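Conserved hypothetical cytochrome protein (Kuenenia stuttgartiensis, PDB 6H5L) probably transfers electrons through its two covalently bound c-type hemes, as a cytochrome subunit of a multiheme reductase complex from an anammox bacterium. Local coordinates at residues G47-T61 with S100-V112. Sequence-based numbering, arbitrary orientation.
Sequences GAYKFRTTPSGSLPT and SEAFEYREPEPSV. With HEC (heme c), chain L.
Leu59 fits between the 102-105 helix and the extended chain that follows it. Its CB meets Pro108 CB on one flank and Phe103 CE1 on another; chi1 (-55°) sets CG anti to the carbonyl carbon, and chi2 (172°) then spreads the two methyls over Phe103 and the end of the helix. Leu59 CD1 lies 3.4 Å from Arg106 O and also touches Ala102 O and Phe103 CD1, whereas CD2 sits over the face of the Phe103 ring, 4.2 Å from its centroid, and reaches Ala102 CB. Phe103 CZ packs against Pro60 CD at 3.6 Å, and Tyr49 CE1 comes to the edge of the same ring. Farther along, Ser58 OG accepts from Glu109 N (3.1 Å) and donates in plane to a lone pair of Leu59 O, which also accepts from Thr54 OG1 above its carbonyl plane. Without that hydroxyl, as with an alanine here, Glu109 N would probably lose its acceptor and Leu59 O one of its two donors. Val112 N closes the far end with a nearly straight bond to Thr53 O (2.8 Å, 170°). Lys50 N and Phe51 N hydrogen-bond to a heme propionate, and the packing joins this heme-binding loop to 100-112, with helix 62-71 against Tyr49 and Pro60 and helix 180-189 against Phe51 and Val112.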
loop_
_atom_site.group_PDB
_atom_site.type_symbol
_atom_site.label_atom_id
_atom_site.label_comp_id
_atom_site.label_asym_id
_atom_site.label_seq_id
_atom_site.Cartn_x
_atom_site.Cartn_y
_atom_site.Cartn_z
ATOM N N GLY B 47 21.139 -52.802 13.834
ATOM C CA GLY B 47 21.575 -52.952 12.460
ATOM C C GLY B 47 20.679 -52.289 11.441
ATOM O O GLY B 47 20.720 -52.653 10.263
ATOM N N ALA B 48 19.868 -51.319 11.864
ATOM C CA ALA B 48 18.929 -50.617 10.995
ATOM C C ALA B 48 19.462 -49.213 10.740
ATOM O O ALA B 48 19.473 -48.371 11.646
ATOM C CB ALA B 48 17.536 -50.573 11.618
ATOM N N TYR B 49 19.900 -48.964 9.509
ATOM C CA TYR B 49 20.441 -47.677 9.102
ATOM C C TYR B 49 19.499 -47.034 8.093
ATOM O O TYR B 49 19.077 -47.683 7.130
ATOM C CB TYR B 49 21.842 -47.833 8.507
ATOM C CG TYR B 49 22.915 -48.145 9.531
ATOM C CD1 TYR B 49 22.921 -49.354 10.217
ATOM C CD2 TYR B 49 23.928 -47.234 9.805
ATOM C CE1 TYR B 49 23.900 -49.642 11.149
ATOM C CE2 TYR B 49 24.912 -47.515 10.736
ATOM C CZ TYR B 49 24.893 -48.720 11.404
ATOM O OH TYR B 49 25.867 -49.006 12.332
ATOM N N LYS B 50 19.168 -45.760 8.323
ATOM C CA LYS B 50 18.209 -45.077 7.459
ATOM C C LYS B 50 18.762 -44.866 6.056
ATOM O O LYS B 50 18.014 -44.942 5.073
ATOM C CB LYS B 50 17.804 -43.732 8.068
ATOM C CG LYS B 50 16.946 -43.808 9.310
ATOM C CD LYS B 50 16.473 -42.414 9.699
ATOM C CE LYS B 50 15.706 -42.404 11.011
ATOM N NZ LYS B 50 15.296 -41.020 11.382
ATOM N N PHE B 51 20.059 -44.590 5.941
ATOM C CA PHE B 51 20.646 -44.039 4.722
ATOM C C PHE B 51 21.685 -45.011 4.174
ATOM O O PHE B 51 22.788 -45.134 4.719
ATOM C CB PHE B 51 21.235 -42.667 5.014
ATOM C CG PHE B 51 20.341 -41.809 5.860
ATOM C CD1 PHE B 51 19.100 -41.415 5.390
ATOM C CD2 PHE B 51 20.724 -41.421 7.134
ATOM C CE1 PHE B 51 18.264 -40.633 6.165
ATOM C CE2 PHE B 51 19.894 -40.640 7.914
ATOM C CZ PHE B 51 18.663 -40.248 7.430
ATOM N N ARG B 52 21.317 -45.705 3.101
ATOM C CA ARG B 52 22.137 -46.737 2.491
ATOM C C ARG B 52 22.137 -46.563 0.979
ATOM O O ARG B 52 21.389 -45.759 0.413
ATOM C CB ARG B 52 21.625 -48.141 2.844
ATOM C CG ARG B 52 21.697 -48.502 4.318
ATOM C CD ARG B 52 20.654 -49.554 4.678
ATOM N NE ARG B 52 19.341 -48.945 4.864
ATOM C CZ ARG B 52 18.386 -48.912 3.940
ATOM N NH1 ARG B 52 18.581 -49.474 2.756
ATOM N NH2 ARG B 52 17.231 -48.321 4.206
ATOM N N THR B 53 23.003 -47.335 0.329
ATOM C CA THR B 53 22.915 -47.594 -1.100
ATOM C C THR B 53 22.414 -49.005 -1.378
ATOM O O THR B 53 22.413 -49.441 -2.535
ATOM C CB THR B 53 24.273 -47.367 -1.768
ATOM O OG1 THR B 53 25.272 -48.142 -1.093
ATOM C CG2 THR B 53 24.655 -45.899 -1.701
ATOM N N THR B 54 21.987 -49.722 -0.343
ATOM C CA THR B 54 21.519 -51.096 -0.404
ATOM C C THR B 54 19.998 -51.153 -0.293
ATOM O O THR B 54 19.371 -50.228 0.232
ATOM C CB THR B 54 22.158 -51.914 0.726
ATOM O OG1 THR B 54 21.722 -51.403 1.988
ATOM C CG2 THR B 54 23.675 -51.826 0.647
ATOM N N PRO B 55 19.371 -52.221 -0.786
ATOM C CA PRO B 55 17.905 -52.310 -0.742
ATOM C C PRO B 55 17.367 -52.360 0.684
ATOM O O PRO B 55 18.104 -52.447 1.668
ATOM C CB PRO B 55 17.608 -53.613 -1.492
ATOM C CG PRO B 55 18.789 -53.823 -2.370
ATOM C CD PRO B 55 19.957 -53.314 -1.580
ATOM N N SER B 56 16.037 -52.312 0.771
ATOM C CA SER B 56 15.345 -52.281 2.057
ATOM C C SER B 56 15.582 -53.568 2.838
ATOM O O SER B 56 15.477 -54.672 2.293
ATOM C CB SER B 56 13.846 -52.056 1.839
ATOM O OG SER B 56 13.135 -52.137 3.061
ATOM N N GLY B 57 15.898 -53.421 4.125
ATOM C CA GLY B 57 16.178 -54.544 4.988
ATOM C C GLY B 57 17.632 -54.957 5.036
ATOM O O GLY B 57 18.017 -55.721 5.932
ATOM N N SER B 58 18.450 -54.473 4.109
ATOM C CA SER B 58 19.853 -54.839 4.063
ATOM C C SER B 58 20.667 -54.005 5.046
ATOM O O SER B 58 20.258 -52.926 5.484
ATOM C CB SER B 58 20.411 -54.663 2.651
ATOM O OG SER B 58 21.829 -54.677 2.652
ATOM N N LEU B 59 21.836 -54.532 5.396
ATOM C CA LEU B 59 22.810 -53.769 6.150
ATOM C C LEU B 59 23.380 -52.659 5.271
ATOM O O LEU B 59 23.289 -52.719 4.043
ATOM C CB LEU B 59 23.936 -54.679 6.637
ATOM C CG LEU B 59 23.569 -55.917 7.453
ATOM C CD1 LEU B 59 24.800 -56.781 7.661
ATOM C CD2 LEU B 59 22.957 -55.526 8.788
ATOM N N PRO B 60 23.964 -51.628 5.872
ATOM C CA PRO B 60 24.701 -50.647 5.074
ATOM C C PRO B 60 26.076 -51.172 4.705
ATOM O O PRO B 60 26.665 -51.995 5.409
ATOM C CB PRO B 60 24.807 -49.441 6.012
ATOM C CG PRO B 60 24.841 -50.055 7.366
ATOM C CD PRO B 60 23.904 -51.238 7.293
ATOM N N THR B 61 26.584 -50.690 3.576
ATOM C CA THR B 61 27.977 -50.942 3.257
ATOM C C THR B 61 28.864 -50.110 4.176
ATOM O O THR B 61 28.424 -49.130 4.784
ATOM C CB THR B 61 28.275 -50.608 1.794
ATOM O OG1 THR B 61 28.171 -49.193 1.597
ATOM C CG2 THR B 61 27.294 -51.317 0.874
ATOM N N SER B 100 25.954 -54.680 16.489
ATOM C CA SER B 100 24.830 -55.481 16.026
ATOM C C SER B 100 25.335 -56.829 15.533
ATOM O O SER B 100 26.255 -56.889 14.711
ATOM C CB SER B 100 24.057 -54.760 14.918
ATOM O OG SER B 100 22.990 -55.558 14.440
ATOM N N GLU B 101 24.728 -57.905 16.039
ATOM C CA GLU B 101 25.094 -59.246 15.596
ATOM C C GLU B 101 24.797 -59.453 14.118
ATOM O O GLU B 101 25.420 -60.306 13.474
ATOM C CB GLU B 101 24.356 -60.290 16.434
ATOM C CG GLU B 101 24.711 -60.269 17.913
ATOM C CD GLU B 101 26.027 -60.963 18.210
ATOM O OE1 GLU B 101 26.269 -62.043 17.632
ATOM O OE2 GLU B 101 26.818 -60.428 19.017
ATOM N N ALA B 102 23.848 -58.692 13.566
ATOM C CA ALA B 102 23.464 -58.871 12.170
ATOM C C ALA B 102 24.639 -58.667 11.221
ATOM O O ALA B 102 24.685 -59.286 10.152
ATOM C CB ALA B 102 22.320 -57.921 11.818
ATOM N N PHE B 103 25.595 -57.813 11.590
ATOM C CA PHE B 103 26.760 -57.596 10.736
ATOM C C PHE B 103 27.661 -58.823 10.669
ATOM O O PHE B 103 28.382 -59.002 9.681
ATOM C CB PHE B 103 27.563 -56.387 11.225
ATOM C CG PHE B 103 27.019 -55.070 10.758
ATOM C CD1 PHE B 103 27.126 -54.699 9.429
ATOM C CD2 PHE B 103 26.411 -54.198 11.644
ATOM C CE1 PHE B 103 26.632 -53.485 8.989
ATOM C CE2 PHE B 103 25.914 -52.981 11.212
ATOM C CZ PHE B 103 26.025 -52.624 9.881
ATOM N N GLU B 104 27.636 -59.672 11.696
ATOM C CA GLU B 104 28.508 -60.838 11.741
ATOM C C GLU B 104 27.936 -62.045 11.004
ATOM O O GLU B 104 28.699 -62.937 10.615
ATOM C CB GLU B 104 28.795 -61.229 13.193
ATOM C CG GLU B 104 30.006 -62.133 13.360
ATOM C CD GLU B 104 30.033 -62.836 14.702
ATOM O OE1 GLU B 104 29.100 -62.623 15.504
ATOM O OE2 GLU B 104 30.984 -63.606 14.954
ATOM N N TYR B 105 26.622 -62.095 10.801
ATOM C CA TYR B 105 25.975 -63.247 10.185
ATOM C C TYR B 105 25.611 -63.017 8.726
ATOM O O TYR B 105 25.780 -63.921 7.902
ATOM C CB TYR B 105 24.717 -63.621 10.976
ATOM C CG TYR B 105 24.989 -63.856 12.445
ATOM C CD1 TYR B 105 26.095 -64.589 12.855
ATOM C CD2 TYR B 105 24.155 -63.325 13.421
ATOM C CE1 TYR B 105 26.357 -64.800 14.196
ATOM C CE2 TYR B 105 24.409 -63.530 14.765
ATOM C CZ TYR B 105 25.512 -64.268 15.144
ATOM O OH TYR B 105 25.770 -64.476 16.480
ATOM N N ARG B 106 25.114 -61.833 8.389
ATOM C CA ARG B 106 24.750 -61.492 7.024
ATOM C C ARG B 106 25.742 -60.491 6.448
ATOM O O ARG B 106 26.365 -59.714 7.178
ATOM C CB ARG B 106 23.331 -60.921 6.960
ATOM C CG ARG B 106 22.260 -61.903 7.407
ATOM C CD ARG B 106 22.135 -63.070 6.447
ATOM N NE ARG B 106 21.389 -64.182 7.033
ATOM C CZ ARG B 106 21.953 -65.275 7.537
ATOM N NH1 ARG B 106 23.272 -65.410 7.525
ATOM N NH2 ARG B 106 21.197 -66.238 8.046
ATOM N N GLU B 107 25.890 -60.528 5.128
ATOM C CA GLU B 107 26.707 -59.640 4.316
ATOM C C GLU B 107 25.827 -58.583 3.659
ATOM O O GLU B 107 24.710 -58.891 3.229
ATOM C CB GLU B 107 27.449 -60.434 3.238
ATOM C CG GLU B 107 28.696 -59.760 2.676
ATOM C CD GLU B 107 29.800 -59.604 3.708
ATOM O OE1 GLU B 107 30.651 -58.705 3.537
ATOM O OE2 GLU B 107 29.818 -60.380 4.687
ATOM N N PRO B 108 26.278 -57.331 3.579
ATOM C CA PRO B 108 25.438 -56.291 2.971
ATOM C C PRO B 108 25.145 -56.590 1.507
ATOM O O PRO B 108 26.019 -57.020 0.752
ATOM C CB PRO B 108 26.277 -55.015 3.132
ATOM C CG PRO B 108 27.675 -55.496 3.345
ATOM C CD PRO B 108 27.543 -56.783 4.095
ATOM N N GLU B 109 23.892 -56.362 1.118
ATOM C CA GLU B 109 23.453 -56.602 -0.244
ATOM C C GLU B 109 24.182 -55.672 -1.213
ATOM O O GLU B 109 24.698 -54.626 -0.812
ATOM C CB GLU B 109 21.944 -56.407 -0.346
ATOM C CG GLU B 109 21.140 -57.551 0.250
ATOM C CD GLU B 109 19.645 -57.351 0.120
ATOM O OE1 GLU B 109 18.977 -57.147 1.155
ATOM O OE2 GLU B 109 19.139 -57.392 -1.021
ATOM N N PRO B 110 24.252 -56.040 -2.496
ATOM C CA PRO B 110 24.973 -55.200 -3.461
ATOM C C PRO B 110 24.338 -53.823 -3.593
ATOM O O PRO B 110 23.117 -53.671 -3.516
ATOM C CB PRO B 110 24.874 -55.997 -4.768
ATOM C CG PRO B 110 23.697 -56.891 -4.581
ATOM C CD PRO B 110 23.715 -57.256 -3.130
ATOM N N SER B 111 25.187 -52.814 -3.779
ATOM C CA SER B 111 24.703 -51.451 -3.951
ATOM C C SER B 111 23.835 -51.346 -5.198
ATOM O O SER B 111 24.115 -51.966 -6.228
ATOM C CB SER B 111 25.877 -50.474 -4.047
ATOM O OG SER B 111 26.584 -50.397 -2.822
ATOM N N VAL B 112 22.765 -50.557 -5.097
ATOM C CA VAL B 112 21.909 -50.341 -6.253
ATOM C C VAL B 112 22.618 -49.448 -7.266
ATOM O O VAL B 112 23.555 -48.704 -6.947
ATOM C CB VAL B 112 20.557 -49.741 -5.831
ATOM C CG1 VAL B 112 19.883 -50.624 -4.793
ATOM C CG2 VAL B 112 20.745 -48.328 -5.297
HETATM FE FE HEC L . 25.534 -39.794 15.362
HETATM C CHA HEC L . 22.767 -40.787 13.602
HETATM C CHB HEC L . 27.459 -41.985 13.514
HETATM C CHC HEC L . 28.334 -38.873 17.147
HETATM C CHD HEC L . 23.629 -37.687 17.305
HETATM N NA HEC L . 25.184 -41.134 13.842
HETATM C C1A HEC L . 23.959 -41.389 13.267
HETATM C C2A HEC L . 24.118 -42.395 12.234
HETATM C C3A HEC L . 25.428 -42.735 12.212
HETATM C C4A HEC L . 26.112 -41.942 13.219
HETATM C CMA HEC L . 26.175 -43.756 11.322
HETATM C CAA HEC L . 22.880 -42.884 11.425
HETATM C CBA HEC L . 23.096 -43.667 10.132
HETATM C CGA HEC L . 21.753 -44.073 9.576
HETATM O O1A HEC L . 20.764 -44.108 10.354
HETATM O O2A HEC L . 21.673 -44.364 8.355
HETATM N NB HEC L . 27.519 -40.340 15.346
HETATM C C1B HEC L . 28.108 -41.242 14.480
HETATM C C2B HEC L . 29.532 -41.262 14.761
HETATM C C3B HEC L . 29.770 -40.409 15.765
HETATM C C4B HEC L . 28.510 -39.809 16.150
HETATM C CMB HEC L . 30.572 -42.141 14.033
HETATM C CAB HEC L . 31.135 -40.084 16.416
HETATM C CBB HEC L . 32.036 -39.298 15.439
HETATM N NC HEC L . 25.912 -38.524 16.933
HETATM C C1C HEC L . 27.143 -38.284 17.513
HETATM C C2C HEC L . 26.987 -37.209 18.470
HETATM C C3C HEC L . 25.673 -36.985 18.608
HETATM C C4C HEC L . 24.979 -37.740 17.582
HETATM C CMC HEC L . 28.089 -36.768 19.460
HETATM C CAC HEC L . 25.003 -35.981 19.576
HETATM C CBC HEC L . 25.377 -34.534 19.187
HETATM N ND HEC L . 23.514 -39.312 15.444
HETATM C C1D HEC L . 22.953 -38.400 16.337
HETATM C C2D HEC L . 21.532 -38.320 16.081
HETATM C C3D HEC L . 21.269 -39.291 14.923
HETATM C C4D HEC L . 22.555 -39.858 14.595
HETATM C CMD HEC L . 20.502 -37.442 16.822
HETATM C CAD HEC L . 19.924 -39.611 14.238
HETATM C CBD HEC L . 19.597 -38.519 13.228
HETATM C CGD HEC L . 18.260 -38.800 12.596
HETATM O O1D HEC L . 18.073 -39.917 12.049
HETATM O O2D HEC L . 17.384 -37.898 12.632
HETATM O O HOH W 1 22.059 -57.261 4.609
#